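PDB 3L7Y: uncharacterized protein from Streptococcus mutans, which is uncharacterized but binds magnesium and probably acts as a phosphatase of the haloacid dehalogenase-like hydrolase family. Local coordinates for residues T243-M248 with L262-Y267; E115-R120 with R181-T186; F48-G53 with S286-G291. All blocks are in the same frame, centred on the assembly; numbering follows the deposited sequence.

Contact 1: T243-M248 with L262-Y267; sequences TSDHLM and LAKYSY
L247 rests on A263 and L262: its CG lies 3.6 Å from A263 CB, and its CD2 meets CD2 of L262, the two leucine side chains crossing at about a right angle. Both leucines carry CG anti to the backbone N (chi1 -178° in L247, 170° in L262), which swings their methyl branches together although neither CB is aimed across the contact. Helix 229-239 covers this patch through L233. One residue on, M248 and Y265 form a parallel bridge with their CB atoms 3.9 Å apart on the same face of the sheet. M248 CG lies 3.9 Å from Y267 CE2, and the bend at chi3 (-77°) brings CE back toward the same atom; SD stands 5.4 Å from that ring's centroid, an oblique Met-aromatic contact. The backbones are tied by Y265 N to L247 O (3.0 Å) and by K264 N to S244 O (3.0 Å). Outside the strands, K264 CD lies 3.8 Å from D245 OD1, the two side chains passing obliquely, while K264 CG sits over one face of the neighbouring Y265 ring. Where the strands of the beta-alpha-beta unit 247-251, 257-262, 265-268 begin, the chemistry is thus divided: directed backbone bonds set the alignment, apolar groups pack beside them around buried L247, M248 and A263, and at the exposed margin D245 and K264 probably attract each other only loosely.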
ATOM      1  N   THR A 243      -1.405 -15.787  15.078  1.00 27.20           N
ATOM      2  CA  THR A 243      -1.937 -16.352  13.850  1.00 20.53           C
ATOM      3  C   THR A 243      -2.953 -15.406  13.241  1.00 17.77           C
ATOM      4  O   THR A 243      -3.328 -14.392  13.846  1.00 27.10           O
ATOM      5  CB  THR A 243      -2.617 -17.715  14.070  1.00 32.13           C
ATOM      6  OG1 THR A 243      -3.905 -17.524  14.671  1.00 32.61           O
ATOM      7  CG2 THR A 243      -1.764 -18.604  14.939  1.00 25.97           C
ATOM      8  N   SER A 244      -3.403 -15.761  12.045  1.00 13.02           N
ATOM      9  CA  SER A 244      -4.370 -14.962  11.313  1.00 16.52           C
ATOM     10  C   SER A 244      -5.702 -14.923  12.046  1.00 20.26           C
ATOM     11  O   SER A 244      -6.570 -14.119  11.716  1.00 19.86           O
ATOM     12  CB  SER A 244      -4.551 -15.523   9.908  1.00 15.20           C
ATOM     13  OG  SER A 244      -5.032 -16.849   9.980  1.00 26.76           O
ATOM     14  N   ASP A 245      -5.869 -15.789  13.044  1.00 22.70           N
ATOM     15  CA  ASP A 245      -7.092 -15.770  13.840  1.00 25.72           C
ATOM     16  C   ASP A 245      -7.165 -14.537  14.735  1.00 24.48           C
ATOM     17  O   ASP A 245      -8.248 -14.160  15.196  1.00 20.73           O
ATOM     18  CB  ASP A 245      -7.234 -17.045  14.674  1.00 36.76           C
ATOM     19  CG  ASP A 245      -7.584 -18.260  13.833  1.00 43.02           C
ATOM     20  OD1 ASP A 245      -8.066 -18.098  12.687  1.00 39.78           O
ATOM     21  OD2 ASP A 245      -7.369 -19.386  14.324  1.00 52.00           O
ATOM     22  N   HIS A 246      -6.013 -13.910  14.974  1.00 21.32           N
ATOM     23  CA  HIS A 246      -5.937 -12.710  15.805  1.00 21.04           C
ATOM     24  C   HIS A 246      -5.848 -11.446  14.959  1.00 16.20           C
ATOM     25  O   HIS A 246      -5.706 -10.337  15.484  1.00 18.91           O
ATOM     26  CB  HIS A 246      -4.697 -12.764  16.703  1.00 29.15           C
ATOM     27  CG  HIS A 246      -4.424 -14.119  17.277  1.00 46.21           C
ATOM     28  ND1 HIS A 246      -3.340 -14.883  16.901  1.00 49.02           N
ATOM     29  CD2 HIS A 246      -5.097 -14.847  18.200  1.00 41.65           C
ATOM     30  CE1 HIS A 246      -3.352 -16.021  17.572  1.00 50.73           C
ATOM     31  NE2 HIS A 246      -4.408 -16.023  18.367  1.00 47.77           N
ATOM     32  N   LEU A 247      -5.892 -11.613  13.648  1.00 15.88           N
ATOM     33  CA  LEU A 247      -5.748 -10.471  12.749  1.00 19.21           C
ATOM     34  C   LEU A 247      -7.091  -9.826  12.395  1.00 19.03           C
ATOM     35  O   LEU A 247      -8.025 -10.501  11.958  1.00 13.59           O
ATOM     36  CB  LEU A 247      -4.968 -10.874  11.487  1.00 12.36           C
ATOM     37  CG  LEU A 247      -4.713  -9.747  10.483  1.00 12.38           C
ATOM     38  CD1 LEU A 247      -3.946  -8.595  11.140  1.00 19.70           C
ATOM     39  CD2 LEU A 247      -3.946 -10.258   9.279  1.00 14.22           C
ATOM     40  N   MET A 248      -7.192  -8.525  12.631  1.00 14.98           N
ATOM     41  CA  MET A 248      -8.278  -7.726  12.092  1.00 14.99           C
ATOM     42  C   MET A 248      -7.665  -6.786  11.055  1.00 12.53           C
ATOM     43  O   MET A 248      -6.627  -6.182  11.318  1.00 10.73           O
ATOM     44  CB  MET A 248      -8.960  -6.927  13.206  1.00 12.39           C
ATOM     45  CG  MET A 248      -9.941  -5.862  12.722  1.00 11.24           C
ATOM     46  SD  MET A 248     -10.530  -4.803  14.076  1.00 16.47           S
ATOM     47  CE  MET A 248     -11.719  -5.915  14.828  1.00 19.97           C
ATOM     48  N   LEU A 262      -6.402 -13.135   4.273  1.00 17.41           N
ATOM     49  CA  LEU A 262      -5.579 -13.648   5.356  1.00 12.54           C
ATOM     50  C   LEU A 262      -6.228 -13.473   6.716  1.00 14.61           C
ATOM     51  O   LEU A 262      -6.207 -14.383   7.551  1.00 18.74           O
ATOM     52  CB  LEU A 262      -4.216 -12.952   5.370  1.00 16.47           C
ATOM     53  CG  LEU A 262      -3.383 -13.260   6.616  1.00 22.10           C
ATOM     54  CD1 LEU A 262      -2.786 -14.664   6.535  1.00 16.99           C
ATOM     55  CD2 LEU A 262      -2.280 -12.210   6.803  1.00 26.03           C
ATOM     56  N   ALA A 263      -6.781 -12.286   6.948  1.00 16.29           N
ATOM     57  CA  ALA A 263      -7.282 -11.921   8.271  1.00 15.47           C
ATOM     58  C   ALA A 263      -8.591 -12.645   8.568  1.00 19.40           C
ATOM     59  O   ALA A 263      -9.502 -12.642   7.746  1.00 21.47           O
ATOM     60  CB  ALA A 263      -7.491 -10.416   8.356  1.00 12.43           C
ATOM     61  N   LYS A 264      -8.693 -13.253   9.745  1.00 26.09           N
ATOM     62  CA  LYS A 264      -9.975 -13.799  10.158  1.00 19.03           C
ATOM     63  C   LYS A 264     -10.987 -12.661  10.295  1.00 20.20           C
ATOM     64  O   LYS A 264     -12.129 -12.790   9.836  1.00 19.39           O
ATOM     65  CB  LYS A 264      -9.858 -14.595  11.456  1.00 15.72           C
ATOM     66  CG  LYS A 264     -11.224 -15.091  11.974  1.00 21.44           C
ATOM     67  CD  LYS A 264     -11.098 -15.820  13.305  1.00 19.27           C
ATOM     68  CE  LYS A 264     -12.349 -16.660  13.581  1.00 32.81           C
ATOM     69  NZ  LYS A 264     -12.161 -17.590  14.726  1.00 34.20           N
ATOM     70  N   TYR A 265     -10.580 -11.547  10.917  1.00 11.56           N
ATOM     71  CA  TYR A 265     -11.489 -10.396  11.055  1.00 13.55           C
ATOM     72  C   TYR A 265     -11.264  -9.339   9.962  1.00 16.03           C
ATOM     73  O   TYR A 265     -10.759  -8.222  10.205  1.00 12.56           O
ATOM     74  CB  TYR A 265     -11.452  -9.819  12.472  1.00 11.48           C
ATOM     75  CG  TYR A 265     -11.663 -10.891  13.515  1.00 21.74           C
ATOM     76  CD1 TYR A 265     -12.938 -11.410  13.767  1.00 30.84           C
ATOM     77  CD2 TYR A 265     -10.590 -11.426  14.215  1.00 26.49           C
ATOM     78  CE1 TYR A 265     -13.135 -12.420  14.715  1.00 26.26           C
ATOM     79  CE2 TYR A 265     -10.777 -12.437  15.150  1.00 24.94           C
ATOM     80  CZ  TYR A 265     -12.045 -12.924  15.399  1.00 32.78           C
ATOM     81  OH  TYR A 265     -12.214 -13.919  16.332  1.00 36.54           O
ATOM     82  N   SER A 266     -11.660  -9.716   8.749  1.00 17.66           N
ATOM     83  CA  SER A 266     -11.394  -8.927   7.554  1.00 16.90           C
ATOM     84  C   SER A 266     -12.594  -8.062   7.201  1.00 23.01           C
ATOM     85  O   SER A 266     -13.737  -8.563   7.063  1.00 15.27           O
ATOM     86  CB  SER A 266     -11.049  -9.854   6.393  1.00 18.28           C
ATOM     87  OG  SER A 266     -11.920 -10.969   6.388  1.00 20.14           O
ATOM     88  N   TYR A 267     -12.324  -6.764   7.065  1.00 11.62           N
ATOM     89  CA  TYR A 267     -13.361  -5.764   6.828  1.00 18.41           C
ATOM     90  C   TYR A 267     -13.153  -5.066   5.488  1.00 21.71           C
ATOM     91  O   TYR A 267     -12.128  -4.421   5.296  1.00  9.83           O
ATOM     92  CB  TYR A 267     -13.358  -4.711   7.955  1.00 13.69           C
ATOM     93  CG  TYR A 267     -13.903  -5.219   9.270  1.00 10.70           C
ATOM     94  CD1 TYR A 267     -15.248  -5.056   9.597  1.00 10.98           C
ATOM     95  CD2 TYR A 267     -13.089  -5.899  10.158  1.00 10.75           C
ATOM     96  CE1 TYR A 267     -15.761  -5.544  10.808  1.00 14.29           C
ATOM     97  CE2 TYR A 267     -13.584  -6.387  11.360  1.00 13.51           C
ATOM     98  CZ  TYR A 267     -14.919  -6.209  11.678  1.00 16.22           C
ATOM     99  OH  TYR A 267     -15.403  -6.696  12.870  1.00 20.68           O
TER
HETATM  100  O   HOH W   1      -6.264 -17.367   6.807  1.00 46.25           O

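Contact 2: E115-R120 with R181-T186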
ATOM      1  N   GLU A 115      13.484  -4.435   4.253  1.00 17.36           N
ATOM      2  CA  GLU A 115      13.541  -3.615   3.053  1.00 14.47           C
ATOM      3  C   GLU A 115      14.038  -4.432   1.879  1.00 16.90           C
ATOM      4  O   GLU A 115      15.206  -4.801   1.809  1.00 20.85           O
ATOM      5  CB  GLU A 115      14.373  -2.340   3.253  1.00 22.74           C
ATOM      6  CG  GLU A 115      15.641  -2.482   4.054  1.00 28.09           C
ATOM      7  CD  GLU A 115      16.500  -1.223   3.968  1.00 35.73           C
ATOM      8  OE1 GLU A 115      15.951  -0.110   4.121  1.00 25.95           O
ATOM      9  OE2 GLU A 115      17.722  -1.349   3.734  1.00 39.58           O
ATOM     10  N   VAL A 116      13.121  -4.739   0.970  1.00 18.98           N
ATOM     11  CA  VAL A 116      13.452  -5.536  -0.193  1.00 20.49           C
ATOM     12  C   VAL A 116      13.424  -4.649  -1.426  1.00 24.61           C
ATOM     13  O   VAL A 116      12.416  -3.999  -1.737  1.00 18.47           O
ATOM     14  CB  VAL A 116      12.502  -6.748  -0.344  1.00 11.02           C
ATOM     15  CG1 VAL A 116      12.845  -7.550  -1.585  1.00 11.31           C
ATOM     16  CG2 VAL A 116      12.579  -7.630   0.885  1.00 19.38           C
ATOM     17  N   PHE A 117      14.550  -4.610  -2.119  1.00 16.90           N
ATOM     18  CA  PHE A 117      14.669  -3.771  -3.307  1.00 17.59           C
ATOM     19  C   PHE A 117      14.575  -4.601  -4.565  1.00 13.11           C
ATOM     20  O   PHE A 117      14.882  -5.798  -4.567  1.00 22.19           O
ATOM     21  CB  PHE A 117      15.973  -2.972  -3.270  1.00 16.69           C
ATOM     22  CG  PHE A 117      16.041  -1.993  -2.136  1.00 12.23           C
ATOM     23  CD1 PHE A 117      16.925  -2.184  -1.085  1.00 21.81           C
ATOM     24  CD2 PHE A 117      15.210  -0.887  -2.111  1.00 16.78           C
ATOM     25  CE1 PHE A 117      16.987  -1.273  -0.039  1.00 20.60           C
ATOM     26  CE2 PHE A 117      15.261   0.025  -1.068  1.00 20.09           C
ATOM     27  CZ  PHE A 117      16.151  -0.172  -0.029  1.00 19.35           C
ATOM     28  N   GLN A 118      14.110  -3.982  -5.639  1.00 10.11           N
ATOM     29  CA  GLN A 118      14.011  -4.695  -6.900  1.00 13.04           C
ATOM     30  C   GLN A 118      15.385  -4.688  -7.563  1.00 11.76           C
ATOM     31  O   GLN A 118      16.201  -3.816  -7.283  1.00 19.65           O
ATOM     32  CB  GLN A 118      12.909  -4.085  -7.785  1.00 10.14           C
ATOM     33  CG  GLN A 118      11.506  -4.375  -7.210  1.00 13.66           C
ATOM     34  CD  GLN A 118      10.375  -3.614  -7.878  1.00 16.62           C
ATOM     35  OE1 GLN A 118       9.218  -4.055  -7.852  1.00 18.87           O
ATOM     36  NE2 GLN A 118      10.686  -2.479  -8.458  1.00 10.47           N
ATOM     37  N   GLN A 119      15.648  -5.671  -8.415  1.00 13.44           N
ATOM     38  CA  GLN A 119      16.933  -5.763  -9.107  1.00 14.12           C
ATOM     39  C   GLN A 119      17.017  -4.776 -10.266  1.00 12.32           C
ATOM     40  O   GLN A 119      16.131  -4.742 -11.109  1.00 16.37           O
ATOM     41  CB  GLN A 119      17.128  -7.185  -9.621  1.00 19.99           C
ATOM     42  CG  GLN A 119      17.158  -8.228  -8.523  1.00 29.55           C
ATOM     43  CD  GLN A 119      18.412  -8.130  -7.682  1.00 46.68           C
ATOM     44  OE1 GLN A 119      19.481  -7.771  -8.182  1.00 52.72           O
ATOM     45  NE2 GLN A 119      18.293  -8.450  -6.396  1.00 51.85           N
ATOM     46  N   ARG A 120      18.084  -3.975 -10.318  1.00 11.07           N
ATOM     47  CA  ARG A 120      18.227  -2.972 -11.376  1.00 14.27           C
ATOM     48  C   ARG A 120      17.953  -3.557 -12.763  1.00  6.87           C
ATOM     49  O   ARG A 120      17.309  -2.923 -13.590  1.00 15.23           O
ATOM     50  CB  ARG A 120      19.628  -2.322 -11.365  1.00 14.44           C
ATOM     51  CG  ARG A 120      20.001  -1.642 -10.037  1.00 19.39           C
ATOM     52  CD  ARG A 120      21.231  -0.720 -10.174  1.00 25.36           C
ATOM     53  NE  ARG A 120      20.874   0.686 -10.022  1.00 25.31           N
ATOM     54  CZ  ARG A 120      20.998   1.603 -10.969  1.00 32.89           C
ATOM     55  NH1 ARG A 120      21.479   1.276 -12.151  1.00 33.11           N
ATOM     56  NH2 ARG A 120      20.642   2.853 -10.731  1.00 41.93           N
ATOM     57  N   ARG A 181      18.013   3.107  -4.723  1.00 20.87           N
ATOM     58  CA  ARG A 181      17.441   1.767  -4.650  1.00 16.64           C
ATOM     59  C   ARG A 181      15.921   1.903  -4.649  1.00 19.77           C
ATOM     60  O   ARG A 181      15.374   2.832  -4.046  1.00 16.34           O
ATOM     61  CB  ARG A 181      17.905   1.063  -3.380  1.00 20.21           C
ATOM     62  CG  ARG A 181      19.379   1.290  -3.071  1.00 33.13           C
ATOM     63  CD  ARG A 181      19.584   1.629  -1.599  1.00 37.36           C
ATOM     64  NE  ARG A 181      20.042   0.482  -0.826  1.00 37.25           N
ATOM     65  CZ  ARG A 181      20.139   0.465   0.500  1.00 32.63           C
ATOM     66  NH1 ARG A 181      19.786   1.527   1.210  1.00 30.54           N
ATOM     67  NH2 ARG A 181      20.569  -0.626   1.118  1.00 35.07           N
ATOM     68  N   PHE A 182      15.246   0.967  -5.313  1.00 16.68           N
ATOM     69  CA  PHE A 182      13.827   1.112  -5.603  1.00 16.22           C
ATOM     70  C   PHE A 182      12.988  -0.008  -5.003  1.00 12.69           C
ATOM     71  O   PHE A 182      13.302  -1.191  -5.154  1.00 20.01           O
ATOM     72  CB  PHE A 182      13.605   1.193  -7.118  1.00 14.71           C
ATOM     73  CG  PHE A 182      14.365   2.302  -7.776  1.00 19.85           C
ATOM     74  CD1 PHE A 182      15.576   2.054  -8.395  1.00 14.36           C
ATOM     75  CD2 PHE A 182      13.878   3.599  -7.758  1.00 25.38           C
ATOM     76  CE1 PHE A 182      16.288   3.073  -8.991  1.00 18.29           C
ATOM     77  CE2 PHE A 182      14.583   4.625  -8.357  1.00 17.91           C
ATOM     78  CZ  PHE A 182      15.792   4.362  -8.970  1.00 17.95           C
ATOM     79  N   PHE A 183      11.902   0.372  -4.340  1.00 19.99           N
ATOM     80  CA  PHE A 183      10.997  -0.606  -3.737  1.00 10.16           C
ATOM     81  C   PHE A 183       9.960  -1.122  -4.718  1.00 14.93           C
ATOM     82  O   PHE A 183       9.560  -2.295  -4.664  1.00 21.08           O
ATOM     83  CB  PHE A 183      10.259   0.019  -2.569  1.00 12.71           C
ATOM     84  CG  PHE A 183      11.090   0.187  -1.345  1.00 14.02           C
ATOM     85  CD1 PHE A 183      11.296   1.452  -0.804  1.00 11.71           C
ATOM     86  CD2 PHE A 183      11.650  -0.910  -0.717  1.00 12.62           C
ATOM     87  CE1 PHE A 183      12.042   1.610   0.356  1.00 13.60           C
ATOM     88  CE2 PHE A 183      12.420  -0.754   0.424  1.00  9.82           C
ATOM     89  CZ  PHE A 183      12.597   0.508   0.973  1.00 10.61           C
ATOM     90  N   LYS A 184       9.494  -0.229  -5.586  1.00 14.12           N
ATOM     91  CA  LYS A 184       8.427  -0.550  -6.521  1.00 11.81           C
ATOM     92  C   LYS A 184       8.414   0.456  -7.665  1.00 14.55           C
ATOM     93  O   LYS A 184       9.111   1.476  -7.615  1.00 16.47           O
ATOM     94  CB  LYS A 184       7.072  -0.516  -5.799  1.00  7.73           C
ATOM     95  CG  LYS A 184       6.476   0.890  -5.625  1.00 16.29           C
ATOM     96  CD  LYS A 184       5.029   0.804  -5.100  1.00 17.47           C
ATOM     97  CE  LYS A 184       4.353   2.170  -4.996  1.00 18.86           C
ATOM     98  NZ  LYS A 184       5.020   3.050  -4.001  1.00 29.60           N
ATOM     99  N   LEU A 185       7.628   0.163  -8.696  1.00  7.38           N
ATOM    100  CA  LEU A 185       7.290   1.167  -9.700  1.00  8.86           C
ATOM    101  C   LEU A 185       5.792   1.398  -9.718  1.00  7.44           C
ATOM    102  O   LEU A 185       5.025   0.566  -9.250  1.00 14.91           O
ATOM    103  CB  LEU A 185       7.708   0.739 -11.109  1.00 11.97           C
ATOM    104  CG  LEU A 185       9.001  -0.047 -11.334  1.00 17.06           C
ATOM    105  CD1 LEU A 185       9.286  -0.074 -12.824  1.00 18.68           C
ATOM    106  CD2 LEU A 185      10.140   0.581 -10.569  1.00 32.29           C
ATOM    107  N   THR A 186       5.368   2.505 -10.307  1.00 13.93           N
ATOM    108  CA  THR A 186       3.944   2.745 -10.460  1.00 20.57           C
ATOM    109  C   THR A 186       3.616   3.154 -11.885  1.00 21.68           C
ATOM    110  O   THR A 186       4.300   3.988 -12.479  1.00 21.32           O
ATOM    111  CB  THR A 186       3.430   3.804  -9.460  1.00 22.46           C
ATOM    112  OG1 THR A 186       3.622   3.335  -8.115  1.00 14.83           O
ATOM    113  CG2 THR A 186       1.947   4.075  -9.691  1.00 24.68           C
TER
HETATM  114  O   HOH W   2      10.997  -4.954  -3.807  1.00 18.36           O
HETATM  115  O   HOH W   3      16.875  -1.174  -6.749  1.00 20.56           O
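F117 is clasped between R181 and F183. R181 CB sits over the centre of its ring, 3.6 Å from the centroid, a CH-pi contact. Bends at chi2 and chi3 fold the rest of the arginine back along the phenyl group, leaving CZ 3.6 Å from F117 CE1, with guanidinium and ring planes 31° apart. F183 completes the clasp as an offset stack: the ring centroids are 4.6 Å apart, the planes 26° from parallel, and F117 CE2 lies over the rim of the F183 ring. Two groups approach F183 at its edge, E115 CB and the carbonyl O of V116, the latter 3.3 Å from F183 CD2.

A backbone bond beside the rings ties the two segments. Q118 N donates to F182 O at 2.9 Å in a nearly straight bond (171°), and two waters bridge the segments nearby, one donating to both V116 O and F183 O, the other joining Q118 O to F182 N. At the outer end, E115 OE2 and R181 NH2 form a long salt bridge, 3.9 Å, with the oxygen well out of the guanidinium plane, so it acts through charge alone; the stronger salt bridge of R181 is made by NH1 to E144 OE1. Further along, K184, whose CB points away from 115-120, forms a salt bridge through NZ with E101, and I123 of helix 120-133 packs on both Q118 and F182.

The arrangement joins the exit from edge strand 111-115 of the eight-stranded sheet to strand 182-188 of the six-stranded sheet. This is a junction between the Rossmann-like core and the cap of a haloacid dehalogenase-like hydrolase, consistent with the Cof-type architecture of its family.

Contact 3: F48-G53 with S286-G291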
ATOM      1  N   PHE A  48      -8.698   3.959   5.942  1.00 11.44           N
ATOM      2  CA  PHE A  48      -8.463   4.752   7.156  1.00 18.10           C
ATOM      3  C   PHE A  48      -8.711   6.221   6.839  1.00 20.00           C
ATOM      4  O   PHE A  48      -9.333   6.938   7.623  1.00 18.45           O
ATOM      5  CB  PHE A  48      -7.032   4.545   7.675  1.00 22.78           C
ATOM      6  CG  PHE A  48      -6.739   5.213   9.011  1.00 13.74           C
ATOM      7  CD1 PHE A  48      -7.078   4.593  10.209  1.00 17.05           C
ATOM      8  CD2 PHE A  48      -6.066   6.429   9.064  1.00 20.95           C
ATOM      9  CE1 PHE A  48      -6.784   5.196  11.447  1.00 14.38           C
ATOM     10  CE2 PHE A  48      -5.755   7.040  10.288  1.00 16.22           C
ATOM     11  CZ  PHE A  48      -6.128   6.420  11.490  1.00 17.00           C
ATOM     12  N   LEU A  49      -8.228   6.665   5.680  1.00 20.29           N
ATOM     13  CA  LEU A  49      -8.377   8.062   5.275  1.00 17.63           C
ATOM     14  C   LEU A  49      -9.724   8.309   4.615  1.00 18.09           C
ATOM     15  O   LEU A  49     -10.223   7.472   3.851  1.00 20.24           O
ATOM     16  CB  LEU A  49      -7.247   8.471   4.329  1.00 17.12           C
ATOM     17  CG  LEU A  49      -5.841   8.368   4.926  1.00 15.43           C
ATOM     18  CD1 LEU A  49      -4.781   8.735   3.889  1.00 13.84           C
ATOM     19  CD2 LEU A  49      -5.737   9.253   6.189  1.00 17.98           C
ATOM     20  N   ASN A  50     -10.306   9.465   4.911  1.00 17.66           N
ATOM     21  CA  ASN A  50     -11.576   9.853   4.321  1.00 21.71           C
ATOM     22  C   ASN A  50     -11.317  10.407   2.929  1.00 23.69           C
ATOM     23  O   ASN A  50     -10.180  10.431   2.491  1.00 19.93           O
ATOM     24  CB  ASN A  50     -12.322  10.862   5.218  1.00 19.21           C
ATOM     25  CG  ASN A  50     -11.589  12.197   5.356  1.00 21.16           C
ATOM     26  OD1 ASN A  50     -10.841  12.603   4.473  1.00 16.38           O
ATOM     27  ND2 ASN A  50     -11.832  12.896   6.459  1.00 20.98           N
ATOM     28  N   SER A  51     -12.362  10.838   2.232  1.00 21.63           N
ATOM     29  CA  SER A  51     -12.209  11.339   0.876  1.00 22.42           C
ATOM     30  C   SER A  51     -11.384  12.644   0.792  1.00 28.03           C
ATOM     31  O   SER A  51     -10.865  12.987  -0.269  1.00 26.87           O
ATOM     32  CB  SER A  51     -13.579  11.517   0.226  1.00 24.67           C
ATOM     33  OG  SER A  51     -14.057  10.268  -0.248  1.00 31.38           O
ATOM     34  N   LYS A  52     -11.263  13.356   1.909  1.00 19.11           N
ATOM     35  CA  LYS A  52     -10.444  14.559   1.968  1.00 23.62           C
ATOM     36  C   LYS A  52      -8.995  14.224   2.330  1.00 26.25           C
ATOM     37  O   LYS A  52      -8.139  15.107   2.371  1.00 32.99           O
ATOM     38  CB  LYS A  52     -11.014  15.558   2.983  1.00 29.69           C
ATOM     39  CG  LYS A  52     -12.435  16.006   2.699  1.00 26.74           C
ATOM     40  N   GLY A  53      -8.723  12.954   2.602  1.00 18.21           N
ATOM     41  CA  GLY A  53      -7.358  12.515   2.827  1.00 19.43           C
ATOM     42  C   GLY A  53      -6.931  12.681   4.272  1.00 19.41           C
ATOM     43  O   GLY A  53      -5.739  12.639   4.591  1.00 14.13           O
ATOM     44  N   SER A 286     -18.399   3.412   5.387  1.00 24.89           N
ATOM     45  CA  SER A 286     -17.484   3.958   4.383  1.00 19.63           C
ATOM     46  C   SER A 286     -16.340   4.695   5.061  1.00 14.00           C
ATOM     47  O   SER A 286     -16.416   5.017   6.241  1.00 16.62           O
ATOM     48  CB  SER A 286     -18.221   4.935   3.480  1.00 23.18           C
ATOM     49  OG  SER A 286     -18.428   6.159   4.163  1.00 28.47           O
ATOM     50  N   ASN A 287     -15.282   4.978   4.307  1.00 13.74           N
ATOM     51  CA  ASN A 287     -14.170   5.731   4.852  1.00 19.83           C
ATOM     52  C   ASN A 287     -14.586   7.155   5.200  1.00 18.09           C
ATOM     53  O   ASN A 287     -13.878   7.842   5.919  1.00 24.18           O
ATOM     54  CB  ASN A 287     -12.986   5.741   3.880  1.00 15.05           C
ATOM     55  CG  ASN A 287     -13.292   6.472   2.582  1.00 22.28           C
ATOM     56  OD1 ASN A 287     -12.468   7.253   2.078  1.00 24.96           O
ATOM     57  ND2 ASN A 287     -14.468   6.213   2.022  1.00 14.38           N
ATOM     58  N   ASP A 288     -15.730   7.601   4.683  1.00 19.94           N
ATOM     59  CA  ASP A 288     -16.214   8.940   5.005  1.00 20.38           C
ATOM     60  C   ASP A 288     -17.158   8.915   6.204  1.00 29.94           C
ATOM     61  O   ASP A 288     -17.708   9.941   6.595  1.00 32.75           O
ATOM     62  CB  ASP A 288     -16.884   9.593   3.797  1.00 21.10           C
ATOM     63  CG  ASP A 288     -15.879  10.137   2.794  1.00 23.72           C
ATOM     64  OD1 ASP A 288     -14.766  10.509   3.214  1.00 24.76           O
ATOM     65  OD2 ASP A 288     -16.199  10.188   1.588  1.00 21.64           O
ATOM     66  N   GLU A 289     -17.351   7.736   6.782  1.00 24.95           N
ATOM     67  CA  GLU A 289     -18.045   7.650   8.056  1.00 22.51           C
ATOM     68  C   GLU A 289     -17.175   6.991   9.111  1.00 24.76           C
ATOM     69  O   GLU A 289     -17.673   6.262   9.971  1.00 19.73           O
ATOM     70  CB  GLU A 289     -19.354   6.882   7.924  1.00 25.64           C
ATOM     71  CG  GLU A 289     -20.236   7.356   6.797  1.00 35.58           C
ATOM     72  CD  GLU A 289     -21.570   6.648   6.794  1.00 47.87           C
ATOM     73  OE1 GLU A 289     -22.073   6.333   7.892  1.00 52.72           O
ATOM     74  OE2 GLU A 289     -22.115   6.403   5.699  1.00 52.02           O
ATOM     75  N   SER A 290     -15.870   7.239   9.042  1.00 22.28           N
ATOM     76  CA  SER A 290     -14.962   6.692  10.044  1.00 25.33           C
ATOM     77  C   SER A 290     -15.175   5.192  10.242  1.00 17.29           C
ATOM     78  O   SER A 290     -15.207   4.697  11.374  1.00 18.00           O
ATOM     79  CB  SER A 290     -15.131   7.428  11.375  1.00 26.21           C
ATOM     80  OG  SER A 290     -14.494   8.692  11.323  1.00 27.48           O
ATOM     81  N   GLY A 291     -15.307   4.472   9.130  1.00 12.96           N
ATOM     82  CA  GLY A 291     -15.646   3.061   9.175  1.00 18.69           C
ATOM     83  C   GLY A 291     -14.664   2.224   9.971  1.00 20.70           C
ATOM     84  O   GLY A 291     -15.048   1.262  10.640  1.00 17.97           O
TER
HETATM   85  O   HOH W   4     -11.533   8.637   7.909  1.00 27.17           O
HETATM   86  O   HOH W   5     -12.693   7.978  -0.395  1.00 27.34           O
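D288 reaches over the start of the turn at S51 with both carboxylate oxygens: OD1 takes the backbone N of S51 at 2.6 Å, nearly straight at 170°, and OD2 accepts from S51 OG at 2.8 Å. Each oxygen is met on its syn side, the donors somewhat out of the carboxylate plane, a two-pronged grip that limits rotation of the acid. With CG beside the backbone N (chi1 -78°), D288 also brings OD1 to 3.2 Å from N50 CB. N287 lies against the chain just before, its CB 3.3 Å from L49 O. Its OD1 is only 2.9 Å from that same carbonyl, two acceptors with no bond between them; a water donates to this OD1 and to S51 OG. A second water bridges F48 O and N287 O. N50 OD1 accepts from S54 N, just past the type I turn N50-G53. N287 is itself positioned by N271, whose OD1 accepts from its backbone N, and its side chain is about 8 Å from the bound magnesium ion. Polar bonds and water therefore do the joining, and the negative charge of D288 is probably stabilised by its two donors.

In the fold
Contact 1 and contact 3 both belong to the core domain that carries the magnesium site, with nearest atoms about 6 Å apart; helix 291-301, which begins at the end of 286-291, touches M248 and Y267 of contact 1 and F48 of contact 3. Contact 2 lies farther off, its centre 28 and 30 Å from the centres of the other two, and links the two sheets. All three are partly buried. Contact 1 aligns neighbouring parallel strands by backbone bonds, with apolar packing of leucine, alanine, methionine and tyrosine; contact 2 relies on stacked aromatics with a charged rim, and contact 3, loop against loop, is almost wholly polar and water-bridged.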